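Local coordinates for protein ATP12 ATPase (Paracoccus denitrificans, PDB 2R31) that belongs to the ATP12 family of chaperones and probably assists assembly of the F1 part of ATP synthase, at residues 167-172 against 184-189; 25-30 against 51-56; 133-138 against 148-153. All blocks are in the same frame, centred on the assembly; numbering follows the deposited sequence.

Contact 1: residues 167-172 against 184-189; sequences TALHDL and AVIRGR
Ile186, near the end of helix 179-186, packs against Leu169 and Leu172 of helix 163-174, two apolar residues three positions apart that face the same neighbour. From its CB, the CG2 branch goes to the leucines: Ile186 CG2 lies 3.9 Å from Leu172 CD1 and slightly farther, at 4.2 Å, from Leu169 CD1. CG1 takes the position between the backbone N and the carbonyl carbon (chi1 66°) and acts as a spacer that carries CD1 onward. At the tip, Ile186 CD1 meets Leu169 CD1 at 4.1 Å, the two side chains crossing at about a right angle, and also lies above one face of the Arg187 guanidinium, offset toward its rim. Val185 extends the patch, its CG1 touching Leu172 CD1 at 3.9 Å, again from a side chain set nearly perpendicular. Beyond these residues a Schellman motif closes the helix: Gly188 adopts positive phi, which suits glycine, and Arg189 N reaches Ala184 O at 2.8 Å. Trp234 of helix 214-236 also packs on Ile186. Branched aliphatic chains suit this buried seam between consecutive helices: with no hydrogen bond crossing it, cohesion across it rests on methyl packing and, probably, the exclusion of water.

Contact 2: residues 25-30 against 51-56; sequences WAVLLD and LAIAEE
No flat group lies between Val27 and its partners Ile53 and Ala54. The Trp25 side chain touches Ile18 and Lys20 of the adjacent strand and Glu47 and Ala50 of the helix, while both carboxylate oxygens of Glu56 are bonded elsewhere, OE1 to Thr72 OG1 and OE2 to Leu71 N. The motif is a helix laid on an antiparallel sheet: strand 24-29, in the middle of three strands, meets helix 47-58. Strand alternation decides which residues serve, for Val27 points toward the helix and Leu28 away from it. A beta-branched valine suits the site because its two methyls can contact two successive helix residues. Val27 CG2 touches Ile53 CG2 at 3.9 Å, the side chains crossing at about a right angle. The torsion of Ile53 sets CG1 anti to the carbonyl carbon (chi1 -72°), which turns the other branch, CG2, to the strand. Leu71 and Thr72 of helix 70-82 also touch Ile53. Ala54 is small enough to let the backbones draw close, with Val27 CA and Ala54 CA 6.0 Å apart, and its methyl also rests on Val16. The second valine methyl, Val27 CG1, lies 4.0 Å from the main-chain Ala54 CA and 4.2 Å from the Ala54 CB methyl.

Contact 3: residues 133-138 against 148-153; sequences APLRIT and PVVLLK
Val150, in the first turn of helix 148-159, is packed against Ala133, Pro134 and Leu135, the start of the irregular segment that leads from helix 110-130 to strand 138-139. This is loop-on-helix packing, with one valine meeting three consecutive loop residues. The two valine methyls have different apolar partners. Val150 CG1, anti to the backbone N (chi1 170°), serves Leu135 and Ala133, lying 4.1 Å from Ala133 CB, whereas Val150 CG2 lies 3.8 Å from Pro134 CD, beside the proline ring. Alanine suits a place where the CA atoms of Ala133 and Val150 come within 5.0 Å, and proline offers an apolar ring in a stiff, extended backbone. A second kind of contact brings a carbonyl to the methyls: Pro134 O stands 3.5 Å from Val150 CG2 and 3.7 Å from Val150 CG1, a van der Waals approach. With an alanine in place of Val150 both methyls would be gone, and a gap would probably open beside Leu135 and the proline ring. Hydrogen bonds do not cross between the segments; instead, Arg136 N bonds Gln146 OE1 and Arg136 NH1 bonds Pro145 O, tying the loop to residues just before the helix. The leucine touches with a single branch, Leu135 CD2 meeting Val150 CG1 at 3.9 Å.

In the fold
The centre of contact 1 is about 6 Å from the chain's centre, those of contacts 2 and 3 about 22 Å, on opposite sides of it. All three are mainly buried: four of four touching residues in contact 1, two of three in contact 2, three of four in contact 3, where Pro134 is exposed. None carries a hydrogen bond across; they differ in the elements joined: helix against helix in contact 1, strand against helix in contact 2, loop against helix in contact 3. Helix 70-82 touches segments of contacts 1 and 2, helix 110-130 segments of contacts 1 and 3. Helix 148-159 runs from contact 3 toward helix 163-174, and its Glu157 forms a salt bridge with Arg187.

Contact 1: residues 167-172 against 184-189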
loop_
_atom_site.group_PDB
_atom_site.type_symbol
_atom_site.label_atom_id
_atom_site.label_comp_id
_atom_site.label_asym_id
_atom_site.label_seq_id
_atom_site.Cartn_x
_atom_site.Cartn_y
_atom_site.Cartn_z
ATOM N N THR A 167 7.169 -0.909 -2.532
ATOM C CA THR A 167 6.881 -0.172 -1.297
ATOM C C THR A 167 5.424 0.278 -1.287
ATOM O O THR A 167 4.737 0.117 -0.286
ATOM C CB THR A 167 7.830 1.014 -1.153
ATOM O OG1 THR A 167 9.187 0.537 -1.114
ATOM C CG2 THR A 167 7.557 1.767 0.143
ATOM N N ALA A 168 4.963 0.847 -2.392
ATOM C CA ALA A 168 3.573 1.290 -2.505
ATOM C C ALA A 168 2.596 0.102 -2.361
ATOM O O ALA A 168 1.569 0.190 -1.700
ATOM C CB ALA A 168 3.327 1.974 -3.828
ATOM N N LEU A 169 2.912 -1.025 -3.023
ATOM C CA LEU A 169 2.041 -2.199 -2.958
ATOM C C LEU A 169 1.848 -2.668 -1.532
ATOM O O LEU A 169 0.777 -3.173 -1.166
ATOM C CB LEU A 169 2.600 -3.322 -3.841
ATOM C CG LEU A 169 1.791 -4.601 -3.830
ATOM C CD1 LEU A 169 0.402 -4.395 -4.433
ATOM C CD2 LEU A 169 2.511 -5.733 -4.550
ATOM N N HIS A 170 2.904 -2.597 -0.723
ATOM C CA HIS A 170 2.926 -3.244 0.575
ATOM C C HIS A 170 1.634 -3.064 1.358
ATOM O O HIS A 170 0.983 -4.076 1.701
ATOM C CB HIS A 170 4.164 -2.751 1.352
ATOM C CG HIS A 170 4.360 -3.433 2.657
ATOM N ND1 HIS A 170 3.616 -3.123 3.767
ATOM C CD2 HIS A 170 5.166 -4.414 3.049
ATOM C CE1 HIS A 170 4.036 -3.941 4.777
ATOM N NE2 HIS A 170 4.998 -4.748 4.379
ATOM N N ASP A 171 1.282 -1.846 1.712
ATOM C CA ASP A 171 0.095 -1.648 2.582
ATOM C C ASP A 171 -1.212 -1.920 1.858
ATOM O O ASP A 171 -2.225 -2.248 2.475
ATOM C CB ASP A 171 0.087 -0.251 3.178
ATOM C CG ASP A 171 1.142 -0.005 4.217
ATOM O OD1 ASP A 171 1.916 -0.923 4.563
ATOM O OD2 ASP A 171 1.147 1.156 4.694
ATOM N N LEU A 172 -1.222 -1.771 0.522
ATOM C CA LEU A 172 -2.387 -2.130 -0.281
ATOM C C LEU A 172 -2.692 -3.621 -0.217
ATOM O O LEU A 172 -3.827 -4.021 -0.483
ATOM C CB LEU A 172 -2.198 -1.651 -1.727
ATOM C CG LEU A 172 -2.159 -0.151 -1.897
ATOM C CD1 LEU A 172 -1.662 0.197 -3.314
ATOM C CD2 LEU A 172 -3.465 0.528 -1.595
ATOM N N ALA A 184 -4.923 -5.255 -7.843
ATOM C CA ALA A 184 -5.972 -4.589 -8.609
ATOM C C ALA A 184 -5.852 -3.091 -8.514
ATOM O O ALA A 184 -6.177 -2.385 -9.492
ATOM C CB ALA A 184 -7.331 -5.076 -8.131
ATOM N N VAL A 185 -5.377 -2.548 -7.396
ATOM C CA VAL A 185 -5.164 -1.107 -7.284
ATOM C C VAL A 185 -3.988 -0.708 -8.177
ATOM O O VAL A 185 -4.084 0.205 -9.006
ATOM C CB VAL A 185 -4.972 -0.663 -5.834
ATOM C CG1 VAL A 185 -4.557 0.818 -5.799
ATOM C CG2 VAL A 185 -6.228 -0.907 -5.030
ATOM N N ILE A 186 -2.819 -1.340 -8.015
ATOM C CA ILE A 186 -1.652 -0.865 -8.760
ATOM C C ILE A 186 -1.796 -1.117 -10.261
ATOM O O ILE A 186 -1.189 -0.392 -11.060
ATOM C CB ILE A 186 -0.327 -1.426 -8.198
ATOM C CG1 ILE A 186 -0.153 -2.905 -8.345
ATOM C CG2 ILE A 186 -0.126 -0.955 -6.750
ATOM C CD1 ILE A 186 1.297 -3.383 -8.292
ATOM N N ARG A 187 -2.592 -2.121 -10.657
ATOM C CA ARG A 187 -2.824 -2.438 -12.088
ATOM C C ARG A 187 -4.033 -1.698 -12.644
ATOM O O ARG A 187 -4.342 -1.904 -13.838
ATOM C CB ARG A 187 -2.883 -3.936 -12.313
ATOM C CG ARG A 187 -1.615 -4.684 -11.940
ATOM C CD ARG A 187 -0.329 -4.072 -12.413
ATOM N NE ARG A 187 0.828 -4.928 -12.260
ATOM C CZ ARG A 187 2.076 -4.500 -12.378
ATOM N NH1 ARG A 187 3.071 -5.398 -12.317
ATOM N NH2 ARG A 187 2.356 -3.212 -12.550
ATOM N N GLY A 188 -4.701 -0.867 -11.880
ATOM C CA GLY A 188 -5.742 -0.008 -12.406
ATOM C C GLY A 188 -7.107 -0.607 -12.572
ATOM O O GLY A 188 -7.953 0.051 -13.168
ATOM N N ARG A 189 -7.348 -1.755 -11.989
ATOM C CA ARG A 189 -8.665 -2.394 -12.045
ATOM C C ARG A 189 -9.658 -1.762 -11.067
ATOM O O ARG A 189 -10.864 -1.699 -11.384
ATOM C CB ARG A 189 -8.516 -3.887 -11.846
ATOM C CG ARG A 189 -9.825 -4.678 -11.726
ATOM C CD ARG A 189 -10.727 -4.569 -12.918
ATOM N NE ARG A 189 -11.942 -5.340 -12.765
ATOM C CZ ARG A 189 -12.984 -4.987 -12.008
ATOM N NH1 ARG A 189 -12.936 -3.835 -11.379
ATOM N NH2 ARG A 189 -14.051 -5.802 -11.913
#

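Contact 2: residues 25-30 against 51-56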
loop_
_atom_site.group_PDB
_atom_site.type_symbol
_atom_site.label_atom_id
_atom_site.label_comp_id
_atom_site.label_asym_id
_atom_site.label_seq_id
_atom_site.Cartn_x
_atom_site.Cartn_y
_atom_site.Cartn_z
ATOM N N TRP A 25 16.574 11.530 -8.189
ATOM C CA TRP A 25 16.302 12.902 -7.799
ATOM C C TRP A 25 16.558 13.092 -6.304
ATOM O O TRP A 25 16.164 12.260 -5.481
ATOM C CB TRP A 25 14.856 13.312 -8.101
ATOM C CG TRP A 25 14.564 13.444 -9.559
ATOM C CD1 TRP A 25 14.190 12.452 -10.440
ATOM C CD2 TRP A 25 14.645 14.646 -10.320
ATOM N NE1 TRP A 25 14.018 12.980 -11.685
ATOM C CE2 TRP A 25 14.308 14.319 -11.638
ATOM C CE3 TRP A 25 14.998 15.948 -10.017
ATOM C CZ2 TRP A 25 14.279 15.271 -12.676
ATOM C CZ3 TRP A 25 14.966 16.894 -11.020
ATOM C CH2 TRP A 25 14.615 16.553 -12.341
ATOM N N ALA A 26 17.176 14.212 -5.988
ATOM C CA ALA A 26 17.376 14.677 -4.618
ATOM C C ALA A 26 16.415 15.835 -4.347
ATOM O O ALA A 26 16.030 16.601 -5.239
ATOM C CB ALA A 26 18.797 15.152 -4.421
ATOM N N VAL A 27 16.056 15.956 -3.059
ATOM C CA VAL A 27 15.292 17.097 -2.554
ATOM C C VAL A 27 16.233 17.935 -1.720
ATOM O O VAL A 27 16.876 17.384 -0.813
ATOM C CB VAL A 27 14.087 16.621 -1.721
ATOM C CG1 VAL A 27 13.350 17.812 -1.065
ATOM C CG2 VAL A 27 13.121 15.837 -2.613
ATOM N N LEU A 28 16.352 19.213 -2.044
ATOM C CA LEU A 28 17.329 20.112 -1.456
ATOM C C LEU A 28 16.680 21.061 -0.476
ATOM O O LEU A 28 15.741 21.774 -0.803
ATOM C CB LEU A 28 17.986 20.956 -2.573
ATOM C CG LEU A 28 18.564 20.218 -3.783
ATOM C CD1 LEU A 28 19.111 21.206 -4.819
ATOM C CD2 LEU A 28 19.604 19.283 -3.253
ATOM N N LEU A 29 17.229 21.101 0.718
ATOM C CA LEU A 29 16.853 22.062 1.780
ATOM C C LEU A 29 17.993 23.051 1.848
ATOM O O LEU A 29 19.101 22.644 2.250
ATOM C CB LEU A 29 16.618 21.372 3.115
ATOM C CG LEU A 29 15.619 20.224 3.138
ATOM C CD1 LEU A 29 15.440 19.674 4.575
ATOM C CD2 LEU A 29 14.300 20.663 2.580
ATOM N N ASP A 30 17.765 24.308 1.451
ATOM C CA ASP A 30 18.845 25.275 1.344
ATOM C C ASP A 30 20.074 24.638 0.682
ATOM O O ASP A 30 21.172 24.723 1.214
ATOM C CB ASP A 30 19.218 25.913 2.684
ATOM C CG ASP A 30 18.244 26.990 3.058
ATOM O OD1 ASP A 30 17.467 27.500 2.211
ATOM O OD2 ASP A 30 18.256 27.350 4.252
ATOM N N LEU A 51 9.096 16.415 -6.730
ATOM C CA LEU A 51 8.335 17.653 -6.592
ATOM C C LEU A 51 7.345 17.545 -5.438
ATOM O O LEU A 51 7.164 18.507 -4.669
ATOM C CB LEU A 51 7.617 18.006 -7.883
ATOM C CG LEU A 51 8.489 18.461 -9.042
ATOM C CD1 LEU A 51 7.676 18.435 -10.335
ATOM C CD2 LEU A 51 9.102 19.839 -8.760
ATOM N N ALA A 52 6.676 16.418 -5.301
ATOM C CA ALA A 52 5.669 16.242 -4.265
ATOM C C ALA A 52 6.295 16.166 -2.880
ATOM O O ALA A 52 5.725 16.687 -1.892
ATOM C CB ALA A 52 4.818 15.027 -4.589
ATOM N N ILE A 53 7.457 15.541 -2.739
ATOM C CA ILE A 53 8.192 15.527 -1.481
ATOM C C ILE A 53 8.705 16.936 -1.189
ATOM O O ILE A 53 8.613 17.407 -0.031
ATOM C CB ILE A 53 9.274 14.442 -1.455
ATOM C CG1 ILE A 53 8.593 13.089 -1.336
ATOM C CG2 ILE A 53 10.258 14.665 -0.300
ATOM C CD1 ILE A 53 9.510 11.891 -1.396
ATOM N N ALA A 54 9.232 17.656 -2.170
ATOM C CA ALA A 54 9.634 19.031 -1.961
ATOM C C ALA A 54 8.467 19.853 -1.420
ATOM O O ALA A 54 8.667 20.670 -0.521
ATOM C CB ALA A 54 10.198 19.613 -3.233
ATOM N N GLU A 55 7.251 19.648 -1.944
ATOM C CA GLU A 55 6.090 20.358 -1.414
ATOM C C GLU A 55 5.874 20.073 0.060
ATOM O O GLU A 55 5.469 20.957 0.842
ATOM C CB GLU A 55 4.828 20.048 -2.225
ATOM C CG GLU A 55 4.753 20.569 -3.638
ATOM C CD GLU A 55 3.642 20.013 -4.492
ATOM O OE1 GLU A 55 3.049 18.954 -4.150
ATOM O OE2 GLU A 55 3.321 20.590 -5.565
ATOM N N GLU A 56 6.083 18.833 0.514
ATOM C CA GLU A 56 5.957 18.501 1.935
ATOM C C GLU A 56 6.939 19.319 2.774
ATOM O O GLU A 56 6.590 19.851 3.829
ATOM C CB GLU A 56 6.164 17.017 2.200
ATOM C CG GLU A 56 5.116 16.125 1.574
ATOM C CD GLU A 56 5.266 14.656 1.898
ATOM O OE1 GLU A 56 6.349 14.199 2.311
ATOM O OE2 GLU A 56 4.242 13.928 1.699
#

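Contact 3: residues 133-138 against 148-153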
loop_
_atom_site.group_PDB
_atom_site.type_symbol
_atom_site.label_atom_id
_atom_site.label_comp_id
_atom_site.label_asym_id
_atom_site.label_seq_id
_atom_site.Cartn_x
_atom_site.Cartn_y
_atom_site.Cartn_z
ATOM N N ALA A 133 -4.008 -15.889 -13.166
ATOM C CA ALA A 133 -3.841 -16.348 -11.790
ATOM C C ALA A 133 -5.168 -16.629 -11.131
ATOM O O ALA A 133 -5.631 -15.902 -10.251
ATOM C CB ALA A 133 -3.033 -15.333 -11.007
ATOM N N PRO A 134 -5.841 -17.704 -11.566
ATOM C CA PRO A 134 -7.150 -18.084 -10.986
ATOM C C PRO A 134 -6.987 -18.645 -9.599
ATOM O O PRO A 134 -6.461 -19.774 -9.357
ATOM C CB PRO A 134 -7.692 -19.156 -11.989
ATOM C CG PRO A 134 -6.455 -19.760 -12.571
ATOM C CD PRO A 134 -5.518 -18.585 -12.705
ATOM N N LEU A 135 -7.511 -17.926 -8.600
ATOM C CA LEU A 135 -7.494 -18.444 -7.239
ATOM C C LEU A 135 -8.706 -19.331 -6.997
ATOM O O LEU A 135 -9.783 -19.093 -7.491
ATOM C CB LEU A 135 -7.581 -17.327 -6.204
ATOM C CG LEU A 135 -6.361 -16.447 -6.065
ATOM C CD1 LEU A 135 -6.577 -15.426 -4.969
ATOM C CD2 LEU A 135 -5.103 -17.297 -5.745
ATOM N N ARG A 136 -8.462 -20.323 -6.151
ATOM C CA ARG A 136 -9.523 -21.154 -5.615
ATOM C C ARG A 136 -10.101 -20.472 -4.390
ATOM O O ARG A 136 -9.358 -19.820 -3.627
ATOM C CB ARG A 136 -8.954 -22.524 -5.287
ATOM C CG ARG A 136 -8.375 -23.305 -6.499
ATOM C CD ARG A 136 -7.643 -24.547 -6.042
ATOM N NE ARG A 136 -7.088 -25.265 -7.207
ATOM C CZ ARG A 136 -6.093 -26.143 -7.085
ATOM N NH1 ARG A 136 -5.571 -26.380 -5.872
ATOM N NH2 ARG A 136 -5.636 -26.774 -8.157
ATOM N N ILE A 137 -11.411 -20.625 -4.230
ATOM C CA ILE A 137 -12.115 -20.111 -3.040
ATOM C C ILE A 137 -12.608 -21.269 -2.182
ATOM O O ILE A 137 -12.687 -22.405 -2.613
ATOM C CB ILE A 137 -13.228 -19.103 -3.386
ATOM C CG1 ILE A 137 -14.461 -19.871 -3.888
ATOM C CG2 ILE A 137 -12.701 -18.017 -4.330
ATOM C CD1 ILE A 137 -15.707 -19.035 -4.112
ATOM N N THR A 138 -12.901 -20.962 -0.943
ATOM C CA THR A 138 -13.506 -21.913 -0.039
ATOM C C THR A 138 -14.381 -21.177 0.918
ATOM O O THR A 138 -14.376 -19.938 0.956
ATOM C CB THR A 138 -12.403 -22.748 0.690
ATOM O OG1 THR A 138 -13.088 -23.848 1.310
ATOM C CG2 THR A 138 -11.572 -21.928 1.670
ATOM N N PRO A 148 -0.007 -24.670 -7.326
ATOM C CA PRO A 148 1.370 -24.169 -7.287
ATOM C C PRO A 148 1.739 -23.258 -8.420
ATOM O O PRO A 148 2.567 -22.355 -8.273
ATOM C CB PRO A 148 2.162 -25.498 -7.360
ATOM C CG PRO A 148 1.292 -26.583 -6.865
ATOM C CD PRO A 148 -0.098 -26.164 -7.216
ATOM N N VAL A 149 1.173 -23.478 -9.619
ATOM C CA VAL A 149 1.453 -22.620 -10.745
ATOM C C VAL A 149 0.864 -21.217 -10.558
ATOM O O VAL A 149 1.474 -20.230 -10.932
ATOM C CB VAL A 149 0.941 -23.262 -12.033
ATOM C CG1 VAL A 149 0.958 -22.319 -13.220
ATOM C CG2 VAL A 149 1.812 -24.501 -12.346
ATOM N N VAL A 150 -0.313 -21.140 -9.945
ATOM C CA VAL A 150 -0.926 -19.832 -9.660
ATOM C C VAL A 150 -0.096 -19.087 -8.629
ATOM O O VAL A 150 0.139 -17.883 -8.730
ATOM C CB VAL A 150 -2.385 -20.007 -9.244
ATOM C CG1 VAL A 150 -2.975 -18.687 -8.700
ATOM C CG2 VAL A 150 -3.193 -20.513 -10.432
ATOM N N LEU A 151 0.377 -19.814 -7.595
ATOM C CA LEU A 151 1.257 -19.175 -6.591
ATOM C C LEU A 151 2.526 -18.634 -7.236
ATOM O O LEU A 151 2.984 -17.543 -6.925
ATOM C CB LEU A 151 1.571 -20.157 -5.454
ATOM C CG LEU A 151 0.337 -20.578 -4.603
ATOM C CD1 LEU A 151 0.804 -21.591 -3.573
ATOM C CD2 LEU A 151 -0.343 -19.405 -3.945
ATOM N N LEU A 152 3.108 -19.399 -8.169
ATOM C CA LEU A 152 4.250 -18.956 -8.950
ATOM C C LEU A 152 3.917 -17.652 -9.689
ATOM O O LEU A 152 4.657 -16.651 -9.656
ATOM C CB LEU A 152 4.706 -20.047 -9.930
ATOM C CG LEU A 152 5.819 -19.825 -10.930
ATOM C CD1 LEU A 152 6.307 -21.162 -11.490
ATOM C CD2 LEU A 152 5.400 -18.965 -12.133
ATOM N N LYS A 153 2.820 -17.664 -10.432
ATOM C CA LYS A 153 2.475 -16.490 -11.235
ATOM C C LYS A 153 2.347 -15.266 -10.372
ATOM O O LYS A 153 2.774 -14.164 -10.767
ATOM C CB LYS A 153 1.209 -16.750 -12.029
ATOM C CG LYS A 153 1.466 -17.763 -13.178
ATOM C CD LYS A 153 0.600 -17.682 -14.369
ATOM C CE LYS A 153 1.089 -18.628 -15.436
ATOM N NZ LYS A 153 0.123 -19.532 -16.137
#